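Local atomic coordinates of xylulokinase (Brucella ovis, PDB entry 5VM1), a protein that probably phosphorylates D-xylulose at the expense of ATP, giving D-xylulose 5-phosphate and ADP, as a member of the FGGY carbohydrate kinase family. Residues L375-L387 / S471-L483. Residues are numbered along the deposited sequence; the frame is centred on the assembly and turned at random.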
loop_
_atom_site.group_PDB
_atom_site.type_symbol
_atom_site.label_atom_id
_atom_site.label_comp_id
_atom_site.label_asym_id
_atom_site.label_seq_id
_atom_site.Cartn_x
_atom_site.Cartn_y
_atom_site.Cartn_z
ATOM N N LEU A 375 -15.151 -11.772 -11.808
ATOM C CA LEU A 375 -15.308 -10.368 -11.447
ATOM C C LEU A 375 -16.329 -10.206 -10.331
ATOM O O LEU A 375 -16.090 -9.453 -9.375
ATOM C CB LEU A 375 -15.695 -9.528 -12.670
ATOM C CG LEU A 375 -14.809 -9.554 -13.932
ATOM C CD1 LEU A 375 -15.156 -8.427 -14.898
ATOM C CD2 LEU A 375 -13.317 -9.543 -13.597
ATOM N N GLU A 376 -17.459 -10.928 -10.415
ATOM C CA GLU A 376 -18.447 -10.878 -9.335
ATOM C C GLU A 376 -17.840 -11.297 -8.004
ATOM O O GLU A 376 -18.052 -10.632 -6.979
ATOM C CB GLU A 376 -19.627 -11.779 -9.663
ATOM C CG GLU A 376 -20.610 -11.237 -10.652
ATOM C CD GLU A 376 -21.442 -12.351 -11.289
ATOM O OE1 GLU A 376 -21.267 -13.527 -10.887
ATOM O OE2 GLU A 376 -22.253 -12.040 -12.194
ATOM N N GLY A 377 -17.062 -12.383 -8.015
ATOM C CA GLY A 377 -16.482 -12.902 -6.787
ATOM C C GLY A 377 -15.489 -11.946 -6.149
ATOM O O GLY A 377 -15.453 -11.797 -4.925
ATOM N N VAL A 378 -14.646 -11.302 -6.958
ATOM C CA VAL A 378 -13.749 -10.322 -6.367
ATOM C C VAL A 378 -14.548 -9.151 -5.836
ATOM O O VAL A 378 -14.289 -8.674 -4.732
ATOM C CB VAL A 378 -12.674 -9.864 -7.370
ATOM C CG1 VAL A 378 -12.031 -8.564 -6.892
ATOM C CG2 VAL A 378 -11.613 -10.920 -7.476
ATOM N N ALA A 379 -15.595 -8.737 -6.560
ATOM C CA ALA A 379 -16.484 -7.699 -6.040
ATOM C C ALA A 379 -17.053 -8.093 -4.677
ATOM O O ALA A 379 -17.068 -7.278 -3.748
ATOM C CB ALA A 379 -17.616 -7.427 -7.026
ATOM N N PHE A 380 -17.488 -9.358 -4.532
ATOM C CA PHE A 380 -18.014 -9.838 -3.256
ATOM C C PHE A 380 -16.955 -9.845 -2.154
ATOM O O PHE A 380 -17.251 -9.501 -1.000
ATOM C CB PHE A 380 -18.605 -11.240 -3.432
ATOM C CG PHE A 380 -19.792 -11.274 -4.311
ATOM C CD1 PHE A 380 -20.697 -10.241 -4.272
ATOM C CD2 PHE A 380 -20.000 -12.317 -5.202
ATOM C CE1 PHE A 380 -21.805 -10.243 -5.093
ATOM C CE2 PHE A 380 -21.097 -12.324 -6.033
ATOM C CZ PHE A 380 -22.001 -11.284 -5.983
ATOM N N ALA A 381 -15.712 -10.187 -2.487
ATOM C CA ALA A 381 -14.636 -10.057 -1.503
ATOM C C ALA A 381 -14.466 -8.609 -1.060
ATOM O O ALA A 381 -14.263 -8.340 0.124
ATOM C CB ALA A 381 -13.321 -10.584 -2.071
ATOM N N ILE A 382 -14.536 -7.661 -1.997
ATOM C CA ILE A 382 -14.512 -6.252 -1.606
ATOM C C ILE A 382 -15.682 -5.933 -0.675
ATOM O O ILE A 382 -15.525 -5.220 0.314
ATOM C CB ILE A 382 -14.528 -5.347 -2.855
ATOM C CG1 ILE A 382 -13.271 -5.558 -3.696
ATOM C CG2 ILE A 382 -14.616 -3.878 -2.448
ATOM C CD1 ILE A 382 -13.343 -4.908 -5.016
ATOM N N ARG A 383 -16.863 -6.471 -0.955
ATOM C CA ARG A 383 -17.995 -6.237 -0.062
ATOM C C ARG A 383 -17.765 -6.884 1.303
ATOM O O ARG A 383 -18.200 -6.352 2.331
ATOM C CB ARG A 383 -19.297 -6.692 -0.744
ATOM C CG ARG A 383 -20.212 -7.541 0.032
ATOM C CD ARG A 383 -21.503 -6.861 0.338
ATOM N NE ARG A 383 -22.585 -7.038 -0.639
ATOM C CZ ARG A 383 -23.871 -7.152 -0.282
ATOM N NH1 ARG A 383 -24.831 -7.285 -1.195
ATOM N NH2 ARG A 383 -24.195 -7.160 1.012
ATOM N N ASP A 384 -17.104 -8.042 1.334
ATOM C CA ASP A 384 -16.666 -8.583 2.614
ATOM C C ASP A 384 -15.703 -7.628 3.320
ATOM O O ASP A 384 -15.747 -7.473 4.550
ATOM C CB ASP A 384 -16.039 -9.971 2.440
ATOM C CG ASP A 384 -17.056 -11.082 2.554
ATOM O OD1 ASP A 384 -18.166 -10.812 3.085
ATOM O OD2 ASP A 384 -16.736 -12.239 2.187
ATOM N N ASN A 385 -14.826 -6.975 2.561
ATOM C CA ASN A 385 -13.905 -6.030 3.176
ATOM C C ASN A 385 -14.637 -4.807 3.727
ATOM O O ASN A 385 -14.360 -4.367 4.850
ATOM C CB ASN A 385 -12.823 -5.640 2.177
ATOM C CG ASN A 385 -11.686 -6.621 2.189
ATOM O OD1 ASN A 385 -10.551 -6.306 2.573
ATOM N ND2 ASN A 385 -12.008 -7.859 1.834
ATOM N N LEU A 386 -15.581 -4.253 2.954
ATOM C CA LEU A 386 -16.340 -3.095 3.418
ATOM C C LEU A 386 -17.101 -3.417 4.698
ATOM O O LEU A 386 -17.204 -2.573 5.598
ATOM C CB LEU A 386 -17.279 -2.598 2.316
ATOM C CG LEU A 386 -18.224 -1.422 2.624
ATOM C CD1 LEU A 386 -18.454 -0.555 1.392
ATOM C CD2 LEU A 386 -19.555 -1.874 3.161
ATOM N N LEU A 387 -17.642 -4.634 4.795
ATOM C CA LEU A 387 -18.348 -5.042 6.010
ATOM C C LEU A 387 -17.404 -5.081 7.215
ATOM O O LEU A 387 -17.803 -4.721 8.333
ATOM C CB LEU A 387 -19.044 -6.392 5.797
ATOM C CG LEU A 387 -20.318 -6.497 4.925
ATOM C CD1 LEU A 387 -20.932 -7.892 4.978
ATOM C CD2 LEU A 387 -21.378 -5.452 5.214
ATOM N N SER A 471 -30.776 -6.391 -6.110
ATOM C CA SER A 471 -31.324 -7.545 -5.417
ATOM C C SER A 471 -30.633 -8.825 -5.857
ATOM O O SER A 471 -30.249 -9.649 -5.024
ATOM C CB SER A 471 -32.830 -7.622 -5.671
ATOM O OG SER A 471 -33.396 -8.732 -5.009
ATOM N N ALA A 472 -30.446 -9.000 -7.168
ATOM C CA ALA A 472 -29.774 -10.201 -7.652
ATOM C C ALA A 472 -28.345 -10.278 -7.132
ATOM O O ALA A 472 -27.853 -11.368 -6.817
ATOM C CB ALA A 472 -29.812 -10.258 -9.179
ATOM N N TYR A 473 -27.672 -9.129 -6.993
ATOM C CA TYR A 473 -26.318 -9.146 -6.443
ATOM C C TYR A 473 -26.313 -9.515 -4.962
ATOM O O TYR A 473 -25.368 -10.171 -4.514
ATOM C CB TYR A 473 -25.622 -7.797 -6.665
ATOM C CG TYR A 473 -24.666 -7.779 -7.837
ATOM C CD1 TYR A 473 -25.139 -7.814 -9.152
ATOM C CD2 TYR A 473 -23.284 -7.790 -7.635
ATOM C CE1 TYR A 473 -24.267 -7.821 -10.234
ATOM C CE2 TYR A 473 -22.399 -7.810 -8.731
ATOM C CZ TYR A 473 -22.901 -7.820 -10.016
ATOM O OH TYR A 473 -22.041 -7.845 -11.089
ATOM N N ASP A 474 -27.333 -9.102 -4.188
ATOM C CA ASP A 474 -27.452 -9.559 -2.796
ATOM C C ASP A 474 -27.615 -11.067 -2.729
ATOM O O ASP A 474 -26.965 -11.757 -1.925
ATOM C CB ASP A 474 -28.663 -8.925 -2.104
ATOM C CG ASP A 474 -28.413 -7.512 -1.607
ATOM O OD1 ASP A 474 -27.242 -7.054 -1.549
ATOM O OD2 ASP A 474 -29.435 -6.860 -1.266
ATOM N N GLU A 475 -28.488 -11.593 -3.579
ATOM C CA GLU A 475 -28.736 -13.022 -3.593
ATOM C C GLU A 475 -27.448 -13.761 -3.930
ATOM O O GLU A 475 -27.082 -14.727 -3.250
ATOM C CB GLU A 475 -29.864 -13.283 -4.591
ATOM C CG GLU A 475 -30.332 -14.686 -4.810
ATOM C CD GLU A 475 -31.266 -14.732 -6.000
ATOM O OE1 GLU A 475 -31.098 -15.621 -6.866
ATOM O OE2 GLU A 475 -32.147 -13.843 -6.080
ATOM N N ALA A 476 -26.715 -13.275 -4.939
ATOM C CA ALA A 476 -25.444 -13.890 -5.297
ATOM C C ALA A 476 -24.383 -13.646 -4.224
ATOM O O ALA A 476 -23.544 -14.521 -3.961
ATOM C CB ALA A 476 -24.975 -13.374 -6.656
ATOM N N TYR A 477 -24.391 -12.464 -3.599
ATOM C CA TYR A 477 -23.455 -12.231 -2.507
ATOM C C TYR A 477 -23.664 -13.246 -1.387
ATOM O O TYR A 477 -22.693 -13.780 -0.836
ATOM C CB TYR A 477 -23.557 -10.802 -1.939
ATOM C CG TYR A 477 -22.774 -10.745 -0.643
ATOM C CD1 TYR A 477 -21.372 -10.809 -0.658
ATOM C CD2 TYR A 477 -23.425 -10.721 0.599
ATOM C CE1 TYR A 477 -20.642 -10.835 0.518
ATOM C CE2 TYR A 477 -22.710 -10.736 1.778
ATOM C CZ TYR A 477 -21.325 -10.789 1.736
ATOM O OH TYR A 477 -20.632 -10.805 2.913
ATOM N N GLN A 478 -24.926 -13.528 -1.039
ATOM C CA GLN A 478 -25.179 -14.465 0.055
ATOM C C GLN A 478 -24.689 -15.872 -0.291
ATOM O O GLN A 478 -24.136 -16.569 0.571
ATOM C CB GLN A 478 -26.664 -14.456 0.424
ATOM C CG GLN A 478 -27.119 -13.124 1.049
ATOM C CD GLN A 478 -26.473 -12.843 2.406
ATOM O OE1 GLN A 478 -25.916 -13.742 3.047
ATOM N NE2 GLN A 478 -26.482 -11.572 2.813
ATOM N N ARG A 479 -24.845 -16.289 -1.555
ATOM C CA ARG A 479 -24.268 -17.552 -2.013
ATOM C C ARG A 479 -22.758 -17.568 -1.797
ATOM O O ARG A 479 -22.213 -18.491 -1.183
ATOM C CB ARG A 479 -24.588 -17.745 -3.497
ATOM C CG ARG A 479 -25.381 -18.997 -3.885
ATOM C CD ARG A 479 -26.453 -18.636 -4.925
ATOM N NE ARG A 479 -25.856 -18.007 -6.106
ATOM C CZ ARG A 479 -26.484 -17.142 -6.902
ATOM N NH1 ARG A 479 -27.749 -16.783 -6.639
ATOM N NH2 ARG A 479 -25.839 -16.621 -7.959
ATOM N N TYR A 480 -22.080 -16.503 -2.220
ATOM C CA TYR A 480 -20.635 -16.407 -2.050
ATOM C C TYR A 480 -20.252 -16.479 -0.577
ATOM O O TYR A 480 -19.258 -17.116 -0.206
ATOM C CB TYR A 480 -20.161 -15.098 -2.692
ATOM C CG TYR A 480 -18.737 -14.661 -2.422
ATOM C CD1 TYR A 480 -18.393 -14.012 -1.230
ATOM C CD2 TYR A 480 -17.755 -14.834 -3.382
ATOM C CE1 TYR A 480 -17.105 -13.594 -0.989
ATOM C CE2 TYR A 480 -16.458 -14.425 -3.150
ATOM C CZ TYR A 480 -16.138 -13.795 -1.953
ATOM O OH TYR A 480 -14.847 -13.364 -1.732
ATOM N N HIS A 481 -21.030 -15.816 0.274
ATOM C CA HIS A 481 -20.728 -15.768 1.697
ATOM C C HIS A 481 -20.929 -17.128 2.369
ATOM O O HIS A 481 -20.158 -17.499 3.261
ATOM C CB HIS A 481 -21.583 -14.689 2.354
ATOM C CG HIS A 481 -21.188 -14.385 3.763
ATOM N ND1 HIS A 481 -22.091 -14.353 4.801
ATOM C CD2 HIS A 481 -19.982 -14.079 4.298
ATOM C CE1 HIS A 481 -21.458 -14.051 5.919
ATOM N NE2 HIS A 481 -20.177 -13.884 5.642
ATOM N N ALA A 482 -21.989 -17.866 1.986
ATOM C CA ALA A 482 -22.269 -19.190 2.557
ATOM C C ALA A 482 -21.255 -20.245 2.124
ATOM O O ALA A 482 -21.102 -21.258 2.810
ATOM C CB ALA A 482 -23.675 -19.649 2.187
ATOM N N LEU A 483 -20.581 -20.047 0.992
ATOM C CA LEU A 483 -19.590 -21.014 0.545
ATOM C C LEU A 483 -18.387 -21.073 1.475
ATOM O O LEU A 483 -17.771 -22.140 1.603
ATOM C CB LEU A 483 -19.152 -20.693 -0.878
ATOM C CG LEU A 483 -19.930 -21.574 -1.854
ATOM C CD1 LEU A 483 -19.775 -21.132 -3.298
ATOM C CD2 LEU A 483 -19.496 -23.013 -1.681
HETATM O O HOH W 1 -14.363 -12.845 0.678
#
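Tyr473 lays its ring obliquely beside that of Phe380, and its hydroxyl ends at the aliphatic CG of Glu376, whose OE2 is hydrogen-bonded to Gln372. One residue on, Asp474 forms a salt bridge from OD1 to Arg383 NH1, met near the edge of the guanidinium. Ala476 is small enough to let the Phe380 ring come close to the helix, with CB 3.7 Å from Phe380 CZ. Tyr477 combines three contacts. Its CA sits over one face of the Phe380 ring in a CH-pi contact, while its own ring, pointing toward helix 367-390 with CG anti to the backbone N (chi1 168°), takes the guanidinium of Arg383 flat on one face, the planes 8° apart. The bends in the arginine chain at chi2 and chi3 fold it over that face, an off-centre cation-pi stack. The phenol reaches beyond it, and Tyr477 OH donates to Asp384 OD1; this bond and the salt bridge are modelled too short to be taken literally. Tyr480 receives Phe380 CB almost centrally over its face, 3.4 Å from CB to the ring centroid, and a water links its OH to Asp384 OD2. Phe380, Tyr477 and Tyr480 are each knobs in holes of the opposite helix. With Tyr473 they form an aromatic cluster where segments 375-387 and 471-483 cross at -79°, the chain's last helix packing across helix 367-390 in the C-terminal half of an actin-like ATPase fold.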